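Long-range contact in Afp (Microbacterium arborescens, PDB 2YJK), which probably stores iron in a twelve-subunit Dps shell of the ferritin family and binds ferric iron: residues Val113-Ile127 / Ala141-Leu155. Residues are numbered along the deposited sequence; the frame is centred on the assembly and turned at random.
Sequences VSDIDAALVDLQAAI and AIEIKRGVDKDRWFL
V113-I127 and A141-L155 run antiparallel as neighbouring helix segments, their axes 9.3 Å apart at closest approach and 151° apart in direction, with R152 facing V113 at one end and A141 facing L123 at the other. Four side chains act as knobs in holes of the opposing helix: L120, L123, K145 and R152. L120 drops among K145, V148, D149 and R152, CD2 lying 3.8 Å from V148 CG1 while CD1 rests on the R152 methylene CD. L123, more buried, sets both its methyls against I144 CG2, with CD2 also over the carbonyl oxygen of A141. I116 CG2 meets V148 CG1 at 3.5 Å, the closest apolar approach, and I116 CD1 touches a methyl of L155. These are the last two long helices of the ferritin four-helix bundle; L123 and A126 also touch helix 15-45, whereas I144, V148 and L155 reach helix 51-78. R152 reaches across to D117 through NE, its chain extended that far from a CG anti to the backbone N (chi1 -170°); D117 OD1 takes NE-H at 2.8 Å in a salt bridge, tilted 23° out of the guanidinium plane. A leucine in place of R152 would probably leave the D117 carboxylate without this positive mate and free to turn. K145 lays its aliphatic chain between L120 and I127, CD 3.6 Å from I127 CD1, then bends at its last torsion so that NZ returns to D149 OD2 of its own helix at 3.0 Å, on the syn lone pair. D149 OD2 also pairs with R75 of a second subunit, tying this edge to the dodecamer interface. Near the far end A141 CB touches both A126 CB and I127 CG1, the latter 3.7 Å away.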
ATOM      1  N   VAL C 113      23.147  21.016  15.810  1.00 29.74           N
ATOM      2  CA  VAL C 113      24.074  20.168  16.563  1.00 30.73           C
ATOM      3  C   VAL C 113      24.290  20.693  17.978  1.00 31.82           C
ATOM      4  O   VAL C 113      24.334  19.911  18.921  1.00 31.06           O
ATOM      5  CB  VAL C 113      25.424  19.919  15.803  1.00 30.96           C
ATOM      6  CG1 VAL C 113      26.435  19.117  16.640  1.00 31.43           C
ATOM      7  CG2 VAL C 113      25.118  19.203  14.519  1.00 28.60           C
ATOM      8  N   SER C 114      24.432  21.996  18.142  1.00 33.23           N
ATOM      9  CA  SER C 114      24.511  22.544  19.490  1.00 34.52           C
ATOM     10  C   SER C 114      23.288  22.159  20.353  1.00 35.23           C
ATOM     11  O   SER C 114      23.485  21.655  21.494  1.00 34.85           O
ATOM     12  CB  SER C 114      24.709  24.053  19.415  1.00 36.39           C
ATOM     13  OG  SER C 114      24.619  24.623  20.693  1.00 40.54           O
ATOM     14  N   ASP C 115      22.051  22.361  19.839  1.00 33.97           N
ATOM     15  CA  ASP C 115      20.818  21.970  20.565  1.00 34.76           C
ATOM     16  C   ASP C 115      20.818  20.395  20.759  1.00 34.32           C
ATOM     17  O   ASP C 115      20.556  19.876  21.856  1.00 34.86           O
ATOM     18  CB  ASP C 115      19.505  22.445  19.838  1.00 34.99           C
ATOM     19  CG  ASP C 115      19.384  24.074  19.621  1.00 42.05           C
ATOM     20  OD1 ASP C 115      20.374  24.911  19.838  1.00 41.65           O
ATOM     21  OD2 ASP C 115      18.232  24.505  19.168  1.00 44.26           O
ATOM     22  N   ILE C 116      21.159  19.611  19.740  1.00 32.54           N
ATOM     23  CA  ILE C 116      21.296  18.154  19.982  1.00 31.02           C
ATOM     24  C   ILE C 116      22.324  17.764  21.117  1.00 32.46           C
ATOM     25  O   ILE C 116      22.093  16.855  21.919  1.00 31.88           O
ATOM     26  CB  ILE C 116      21.589  17.447  18.681  1.00 30.82           C
ATOM     27  CG1 ILE C 116      20.315  17.389  17.842  1.00 30.14           C
ATOM     28  CG2 ILE C 116      22.123  16.064  18.927  1.00 28.99           C
ATOM     29  CD1 ILE C 116      20.566  16.994  16.369  1.00 31.29           C
ATOM     30  N   ASP C 117      23.438  18.476  21.196  1.00 33.31           N
ATOM     31  CA  ASP C 117      24.483  18.179  22.152  1.00 35.60           C
ATOM     32  C   ASP C 117      23.936  18.400  23.547  1.00 35.63           C
ATOM     33  O   ASP C 117      24.258  17.632  24.433  1.00 36.51           O
ATOM     34  CB  ASP C 117      25.745  19.060  21.957  1.00 36.13           C
ATOM     35  CG  ASP C 117      26.670  18.578  20.797  1.00 40.63           C
ATOM     36  OD1 ASP C 117      26.499  17.464  20.216  1.00 41.60           O
ATOM     37  OD2 ASP C 117      27.606  19.363  20.462  1.00 47.37           O
ATOM     38  N   ALA C 118      23.118  19.440  23.730  1.00 35.47           N
ATOM     39  CA  ALA C 118      22.443  19.716  25.039  1.00 36.13           C
ATOM     40  C   ALA C 118      21.468  18.552  25.408  1.00 35.00           C
ATOM     41  O   ALA C 118      21.431  18.128  26.575  1.00 34.71           O
ATOM     42  CB  ALA C 118      21.657  21.063  25.008  1.00 35.29           C
ATOM     43  N   ALA C 119      20.716  18.036  24.417  1.00 32.94           N
ATOM     44  CA  ALA C 119      19.816  16.901  24.671  1.00 30.73           C
ATOM     45  C   ALA C 119      20.613  15.652  25.049  1.00 31.61           C
ATOM     46  O   ALA C 119      20.223  14.928  26.001  1.00 31.58           O
ATOM     47  CB  ALA C 119      18.920  16.628  23.495  1.00 30.83           C
ATOM     48  N   LEU C 120      21.733  15.432  24.361  1.00 30.48           N
ATOM     49  CA  LEU C 120      22.611  14.272  24.649  1.00 33.17           C
ATOM     50  C   LEU C 120      23.126  14.226  26.078  1.00 33.52           C
ATOM     51  O   LEU C 120      23.166  13.148  26.695  1.00 35.58           O
ATOM     52  CB  LEU C 120      23.798  14.148  23.664  1.00 31.69           C
ATOM     53  CG  LEU C 120      23.364  13.695  22.277  1.00 33.02           C
ATOM     54  CD1 LEU C 120      24.525  13.793  21.292  1.00 32.08           C
ATOM     55  CD2 LEU C 120      22.791  12.248  22.308  1.00 31.82           C
ATOM     56  N   VAL C 121      23.537  15.373  26.609  1.00 34.95           N
ATOM     57  CA  VAL C 121      23.937  15.472  28.002  1.00 35.57           C
ATOM     58  C   VAL C 121      22.778  15.015  28.885  1.00 35.46           C
ATOM     59  O   VAL C 121      22.985  14.259  29.802  1.00 36.87           O
ATOM     60  CB  VAL C 121      24.399  16.950  28.380  1.00 38.25           C
ATOM     61  CG1 VAL C 121      24.403  17.235  29.975  1.00 35.53           C
ATOM     62  CG2 VAL C 121      25.776  17.251  27.758  1.00 38.45           C
ATOM     63  N   ASP C 122      21.557  15.447  28.607  1.00 35.24           N
ATOM     64  CA  ASP C 122      20.421  15.037  29.456  1.00 35.21           C
ATOM     65  C   ASP C 122      20.046  13.557  29.230  1.00 33.12           C
ATOM     66  O   ASP C 122      19.676  12.869  30.170  1.00 33.16           O
ATOM     67  CB  ASP C 122      19.222  15.950  29.264  1.00 36.01           C
ATOM     68  CG  ASP C 122      19.402  17.355  29.938  1.00 43.76           C
ATOM     69  OD1 ASP C 122      20.069  17.524  31.033  1.00 49.61           O
ATOM     70  OD2 ASP C 122      18.811  18.319  29.390  1.00 48.34           O
ATOM     71  N   LEU C 123      20.173  13.042  28.000  1.00 31.50           N
ATOM     72  CA  LEU C 123      19.956  11.592  27.793  1.00 29.98           C
ATOM     73  C   LEU C 123      20.992  10.732  28.567  1.00 30.87           C
ATOM     74  O   LEU C 123      20.638   9.688  29.168  1.00 30.72           O
ATOM     75  CB  LEU C 123      19.881  11.237  26.312  1.00 28.51           C
ATOM     76  CG  LEU C 123      18.573  11.693  25.647  1.00 27.42           C
ATOM     77  CD1 LEU C 123      18.803  11.942  24.171  1.00 26.35           C
ATOM     78  CD2 LEU C 123      17.435  10.673  25.889  1.00 26.44           C
ATOM     79  N   GLN C 124      22.248  11.181  28.591  1.00 30.69           N
ATOM     80  CA  GLN C 124      23.291  10.405  29.242  1.00 32.08           C
ATOM     81  C   GLN C 124      23.089  10.488  30.760  1.00 32.28           C
ATOM     82  O   GLN C 124      23.082   9.482  31.420  1.00 34.00           O
ATOM     83  CB  GLN C 124      24.703  10.831  28.797  1.00 32.36           C
ATOM     84  CG  GLN C 124      25.880   9.898  29.318  1.00 36.42           C
ATOM     85  CD  GLN C 124      25.748   8.416  28.817  1.00 42.57           C
ATOM     86  OE1 GLN C 124      25.505   8.160  27.628  1.00 44.40           O
ATOM     87  NE2 GLN C 124      25.867   7.459  29.736  1.00 42.31           N
ATOM     88  N   ALA C 125      22.742  11.647  31.282  1.00 31.37           N
ATOM     89  CA  ALA C 125      22.273  11.679  32.675  1.00 33.12           C
ATOM     90  C   ALA C 125      21.064  10.730  32.969  1.00 32.35           C
ATOM     91  O   ALA C 125      21.018  10.080  34.010  1.00 31.29           O
ATOM     92  CB  ALA C 125      21.972  13.126  33.122  1.00 33.70           C
ATOM     93  N   ALA C 126      20.094  10.642  32.057  1.00 31.66           N
ATOM     94  CA  ALA C 126      18.959   9.726  32.327  1.00 31.82           C
ATOM     95  C   ALA C 126      19.417   8.282  32.325  1.00 31.33           C
ATOM     96  O   ALA C 126      19.038   7.547  33.183  1.00 30.99           O
ATOM     97  CB  ALA C 126      17.802   9.936  31.379  1.00 29.93           C
ATOM     98  N   ILE C 127      20.287   7.916  31.394  1.00 31.97           N
ATOM     99  CA  ILE C 127      20.779   6.540  31.285  1.00 32.73           C
ATOM    100  C   ILE C 127      21.558   6.152  32.532  1.00 34.18           C
ATOM    101  O   ILE C 127      21.342   5.068  33.072  1.00 34.30           O
ATOM    102  CB  ILE C 127      21.632   6.327  29.999  1.00 32.53           C
ATOM    103  CG1 ILE C 127      20.724   6.488  28.779  1.00 30.04           C
ATOM    104  CG2 ILE C 127      22.315   4.937  29.976  1.00 30.31           C
ATOM    105  CD1 ILE C 127      21.470   6.858  27.548  1.00 28.62           C
ATOM    106  N   ALA C 141      15.350   5.858  27.361  1.00 28.22           N
ATOM    107  CA  ALA C 141      16.432   6.868  27.206  1.00 27.86           C
ATOM    108  C   ALA C 141      17.463   6.342  26.250  1.00 27.04           C
ATOM    109  O   ALA C 141      17.927   7.054  25.363  1.00 26.59           O
ATOM    110  CB  ALA C 141      17.092   7.197  28.547  1.00 27.58           C
ATOM    111  N   ILE C 142      17.779   5.060  26.382  1.00 27.44           N
ATOM    112  CA  ILE C 142      18.707   4.420  25.448  1.00 27.88           C
ATOM    113  C   ILE C 142      18.221   4.467  23.997  1.00 27.02           C
ATOM    114  O   ILE C 142      18.989   4.820  23.071  1.00 24.84           O
ATOM    115  CB  ILE C 142      19.049   2.963  25.853  1.00 27.26           C
ATOM    116  CG1 ILE C 142      20.042   2.985  27.035  1.00 28.31           C
ATOM    117  CG2 ILE C 142      19.726   2.293  24.683  1.00 28.50           C
ATOM    118  CD1 ILE C 142      20.119   1.631  27.834  1.00 28.68           C
ATOM    119  N   GLU C 143      16.955   4.091  23.786  1.00 27.69           N
ATOM    120  CA  GLU C 143      16.406   4.082  22.441  1.00 28.47           C
ATOM    121  C   GLU C 143      16.446   5.532  21.833  1.00 27.01           C
ATOM    122  O   GLU C 143      16.858   5.722  20.690  1.00 24.78           O
ATOM    123  CB  GLU C 143      14.980   3.535  22.481  1.00 30.35           C
ATOM    124  CG  GLU C 143      14.152   3.726  21.174  1.00 39.00           C
ATOM    125  CD  GLU C 143      12.674   3.394  21.435  1.00 48.88           C
ATOM    126  OE1 GLU C 143      12.392   2.217  21.694  1.00 50.36           O
ATOM    127  OE2 GLU C 143      11.814   4.314  21.430  1.00 52.02           O
ATOM    128  N   ILE C 144      16.030   6.546  22.581  1.00 24.97           N
ATOM    129  CA  ILE C 144      16.095   7.893  22.043  1.00 24.94           C
ATOM    130  C   ILE C 144      17.591   8.354  21.770  1.00 26.11           C
ATOM    131  O   ILE C 144      17.895   8.970  20.726  1.00 25.92           O
ATOM    132  CB  ILE C 144      15.445   8.936  23.003  1.00 24.73           C
ATOM    133  CG1 ILE C 144      13.909   8.720  23.150  1.00 26.10           C
ATOM    134  CG2 ILE C 144      15.742  10.377  22.479  1.00 22.11           C
ATOM    135  CD1 ILE C 144      13.303   9.367  24.423  1.00 24.36           C
ATOM    136  N   LYS C 145      18.514   8.063  22.715  1.00 25.08           N
ATOM    137  CA  LYS C 145      19.949   8.342  22.445  1.00 26.30           C
ATOM    138  C   LYS C 145      20.521   7.719  21.128  1.00 25.41           C
ATOM    139  O   LYS C 145      21.282   8.371  20.399  1.00 25.05           O
ATOM    140  CB  LYS C 145      20.838   7.971  23.625  1.00 25.00           C
ATOM    141  CG  LYS C 145      22.170   8.709  23.514  1.00 29.62           C
ATOM    142  CD  LYS C 145      23.075   8.436  24.736  1.00 34.39           C
ATOM    143  CE  LYS C 145      24.382   9.323  24.720  1.00 37.71           C
ATOM    144  NZ  LYS C 145      25.202   9.059  23.533  1.00 39.80           N
ATOM    145  N   ARG C 146      20.175   6.482  20.817  1.00 25.63           N
ATOM    146  CA  ARG C 146      20.639   5.878  19.549  1.00 26.20           C
ATOM    147  C   ARG C 146      20.182   6.706  18.352  1.00 25.31           C
ATOM    148  O   ARG C 146      21.009   7.025  17.465  1.00 26.03           O
ATOM    149  CB  ARG C 146      20.132   4.436  19.350  1.00 26.47           C
ATOM    150  CG  ARG C 146      20.862   3.441  20.214  1.00 30.93           C
ATOM    151  CD  ARG C 146      20.253   2.086  20.038  1.00 34.94           C
ATOM    152  NE  ARG C 146      20.307   1.649  18.640  1.00 35.31           N
ATOM    153  CZ  ARG C 146      19.857   0.462  18.235  1.00 36.75           C
ATOM    154  NH1 ARG C 146      19.373  -0.399  19.114  1.00 35.89           N
ATOM    155  NH2 ARG C 146      19.877   0.132  16.966  1.00 35.42           N
ATOM    156  N   GLY C 147      18.899   7.045  18.316  1.00 23.63           N
ATOM    157  CA  GLY C 147      18.369   7.872  17.218  1.00 24.46           C
ATOM    158  C   GLY C 147      18.986   9.261  17.140  1.00 26.12           C
ATOM    159  O   GLY C 147      19.277   9.741  16.050  1.00 27.31           O
ATOM    160  N   VAL C 148      19.200   9.904  18.282  1.00 25.96           N
ATOM    161  CA  VAL C 148      19.718  11.247  18.333  1.00 27.66           C
ATOM    162  C   VAL C 148      21.193  11.269  17.896  1.00 28.49           C
ATOM    163  O   VAL C 148      21.577  12.123  17.060  1.00 28.87           O
ATOM    164  CB  VAL C 148      19.504  11.875  19.745  1.00 29.27           C
ATOM    165  CG1 VAL C 148      20.118  13.317  19.862  1.00 30.55           C
ATOM    166  CG2 VAL C 148      18.003  12.039  20.045  1.00 28.94           C
ATOM    167  N   ASP C 149      21.970  10.286  18.373  1.00 28.57           N
ATOM    168  CA  ASP C 149      23.365  10.017  17.939  1.00 29.13           C
ATOM    169  C   ASP C 149      23.487   9.864  16.442  1.00 29.01           C
ATOM    170  O   ASP C 149      24.407  10.399  15.804  1.00 28.40           O
ATOM    171  CB  ASP C 149      23.899   8.737  18.582  1.00 30.87           C
ATOM    172  CG  ASP C 149      24.445   8.984  19.993  1.00 36.02           C
ATOM    173  OD1 ASP C 149      24.616  10.181  20.318  1.00 41.71           O
ATOM    174  OD2 ASP C 149      24.682   8.031  20.781  1.00 36.56           O
ATOM    175  N   LYS C 150      22.528   9.182  15.841  1.00 28.67           N
ATOM    176  CA  LYS C 150      22.612   9.010  14.413  1.00 28.62           C
ATOM    177  C   LYS C 150      22.269  10.315  13.617  1.00 28.96           C
ATOM    178  O   LYS C 150      22.956  10.661  12.654  1.00 28.13           O
ATOM    179  CB  LYS C 150      21.739   7.807  14.028  1.00 28.59           C
ATOM    180  CG  LYS C 150      21.691   7.545  12.540  1.00 34.59           C
ATOM    181  CD  LYS C 150      20.719   6.382  12.229  1.00 39.81           C
ATOM    182  CE  LYS C 150      20.952   5.937  10.795  1.00 44.97           C
ATOM    183  NZ  LYS C 150      19.851   5.064  10.275  1.00 45.62           N
ATOM    184  N   ASP C 151      21.194  11.006  14.014  1.00 29.94           N
ATOM    185  CA  ASP C 151      20.806  12.310  13.465  1.00 31.61           C
ATOM    186  C   ASP C 151      21.946  13.317  13.597  1.00 30.99           C
ATOM    187  O   ASP C 151      22.225  14.062  12.661  1.00 32.37           O
ATOM    188  CB  ASP C 151      19.559  12.845  14.164  1.00 31.92           C
ATOM    189  CG  ASP C 151      18.259  12.038  13.755  1.00 41.60           C
ATOM    190  OD1 ASP C 151      18.263  11.359  12.669  1.00 43.04           O
ATOM    191  OD2 ASP C 151      17.252  12.093  14.533  1.00 48.43           O
ATOM    192  N   ARG C 152      22.635  13.302  14.722  1.00 30.28           N
ATOM    193  CA  ARG C 152      23.821  14.137  14.901  1.00 30.05           C
ATOM    194  C   ARG C 152      24.925  13.810  13.859  1.00 30.91           C
ATOM    195  O   ARG C 152      25.507  14.728  13.281  1.00 31.87           O
ATOM    196  CB  ARG C 152      24.364  13.977  16.314  1.00 30.88           C
ATOM    197  CG  ARG C 152      25.470  14.973  16.727  1.00 30.94           C
ATOM    198  CD  ARG C 152      26.134  14.578  18.046  1.00 34.28           C
ATOM    199  NE  ARG C 152      27.214  15.519  18.376  1.00 37.13           N
ATOM    200  CZ  ARG C 152      28.525  15.300  18.232  1.00 43.33           C
ATOM    201  NH1 ARG C 152      28.981  14.140  17.819  1.00 43.03           N
ATOM    202  NH2 ARG C 152      29.398  16.259  18.535  1.00 45.35           N
ATOM    203  N   TRP C 153      25.190  12.527  13.608  1.00 29.89           N
ATOM    204  CA  TRP C 153      26.173  12.157  12.633  1.00 29.93           C
ATOM    205  C   TRP C 153      25.769  12.692  11.238  1.00 30.03           C
ATOM    206  O   TRP C 153      26.597  13.309  10.561  1.00 29.80           O
ATOM    207  CB  TRP C 153      26.370  10.635  12.646  1.00 31.50           C
ATOM    208  CG  TRP C 153      26.933  10.037  11.357  1.00 31.96           C
ATOM    209  CD1 TRP C 153      27.997  10.489  10.645  1.00 34.22           C
ATOM    210  CD2 TRP C 153      26.439   8.859  10.652  1.00 35.55           C
ATOM    211  NE1 TRP C 153      28.189   9.697   9.516  1.00 34.01           N
ATOM    212  CE2 TRP C 153      27.265   8.685   9.506  1.00 35.44           C
ATOM    213  CE3 TRP C 153      25.366   7.948  10.877  1.00 35.59           C
ATOM    214  CZ2 TRP C 153      27.070   7.623   8.566  1.00 35.85           C
ATOM    215  CZ3 TRP C 153      25.175   6.874   9.953  1.00 37.71           C
ATOM    216  CH2 TRP C 153      26.029   6.727   8.814  1.00 38.38           C
ATOM    217  N   PHE C 154      24.515  12.456  10.829  1.00 27.98           N
ATOM    218  CA  PHE C 154      24.038  12.923   9.540  1.00 30.15           C
ATOM    219  C   PHE C 154      24.217  14.422   9.365  1.00 30.15           C
ATOM    220  O   PHE C 154      24.600  14.853   8.300  1.00 30.68           O
ATOM    221  CB  PHE C 154      22.597  12.562   9.320  1.00 29.70           C
ATOM    222  CG  PHE C 154      22.379  11.129   8.963  1.00 33.38           C
ATOM    223  CD1 PHE C 154      23.397  10.194   9.031  1.00 39.14           C
ATOM    224  CD2 PHE C 154      21.112  10.688   8.619  1.00 42.70           C
ATOM    225  CE1 PHE C 154      23.167   8.854   8.697  1.00 39.02           C
ATOM    226  CE2 PHE C 154      20.897   9.345   8.287  1.00 45.90           C
ATOM    227  CZ  PHE C 154      21.941   8.443   8.328  1.00 41.38           C
ATOM    228  N   LEU C 155      24.010  15.186  10.439  1.00 30.05           N
ATOM    229  CA  LEU C 155      24.207  16.620  10.416  1.00 30.66           C
ATOM    230  C   LEU C 155      25.688  16.940  10.357  1.00 31.09           C
ATOM    231  O   LEU C 155      26.135  17.642   9.446  1.00 31.35           O
ATOM    232  CB  LEU C 155      23.482  17.281  11.609  1.00 30.89           C
ATOM    233  CG  LEU C 155      21.947  17.294  11.442  1.00 31.94           C
ATOM    234  CD1 LEU C 155      21.231  17.336  12.754  1.00 31.94           C
ATOM    235  CD2 LEU C 155      21.432  18.446  10.560  1.00 34.00           C
TER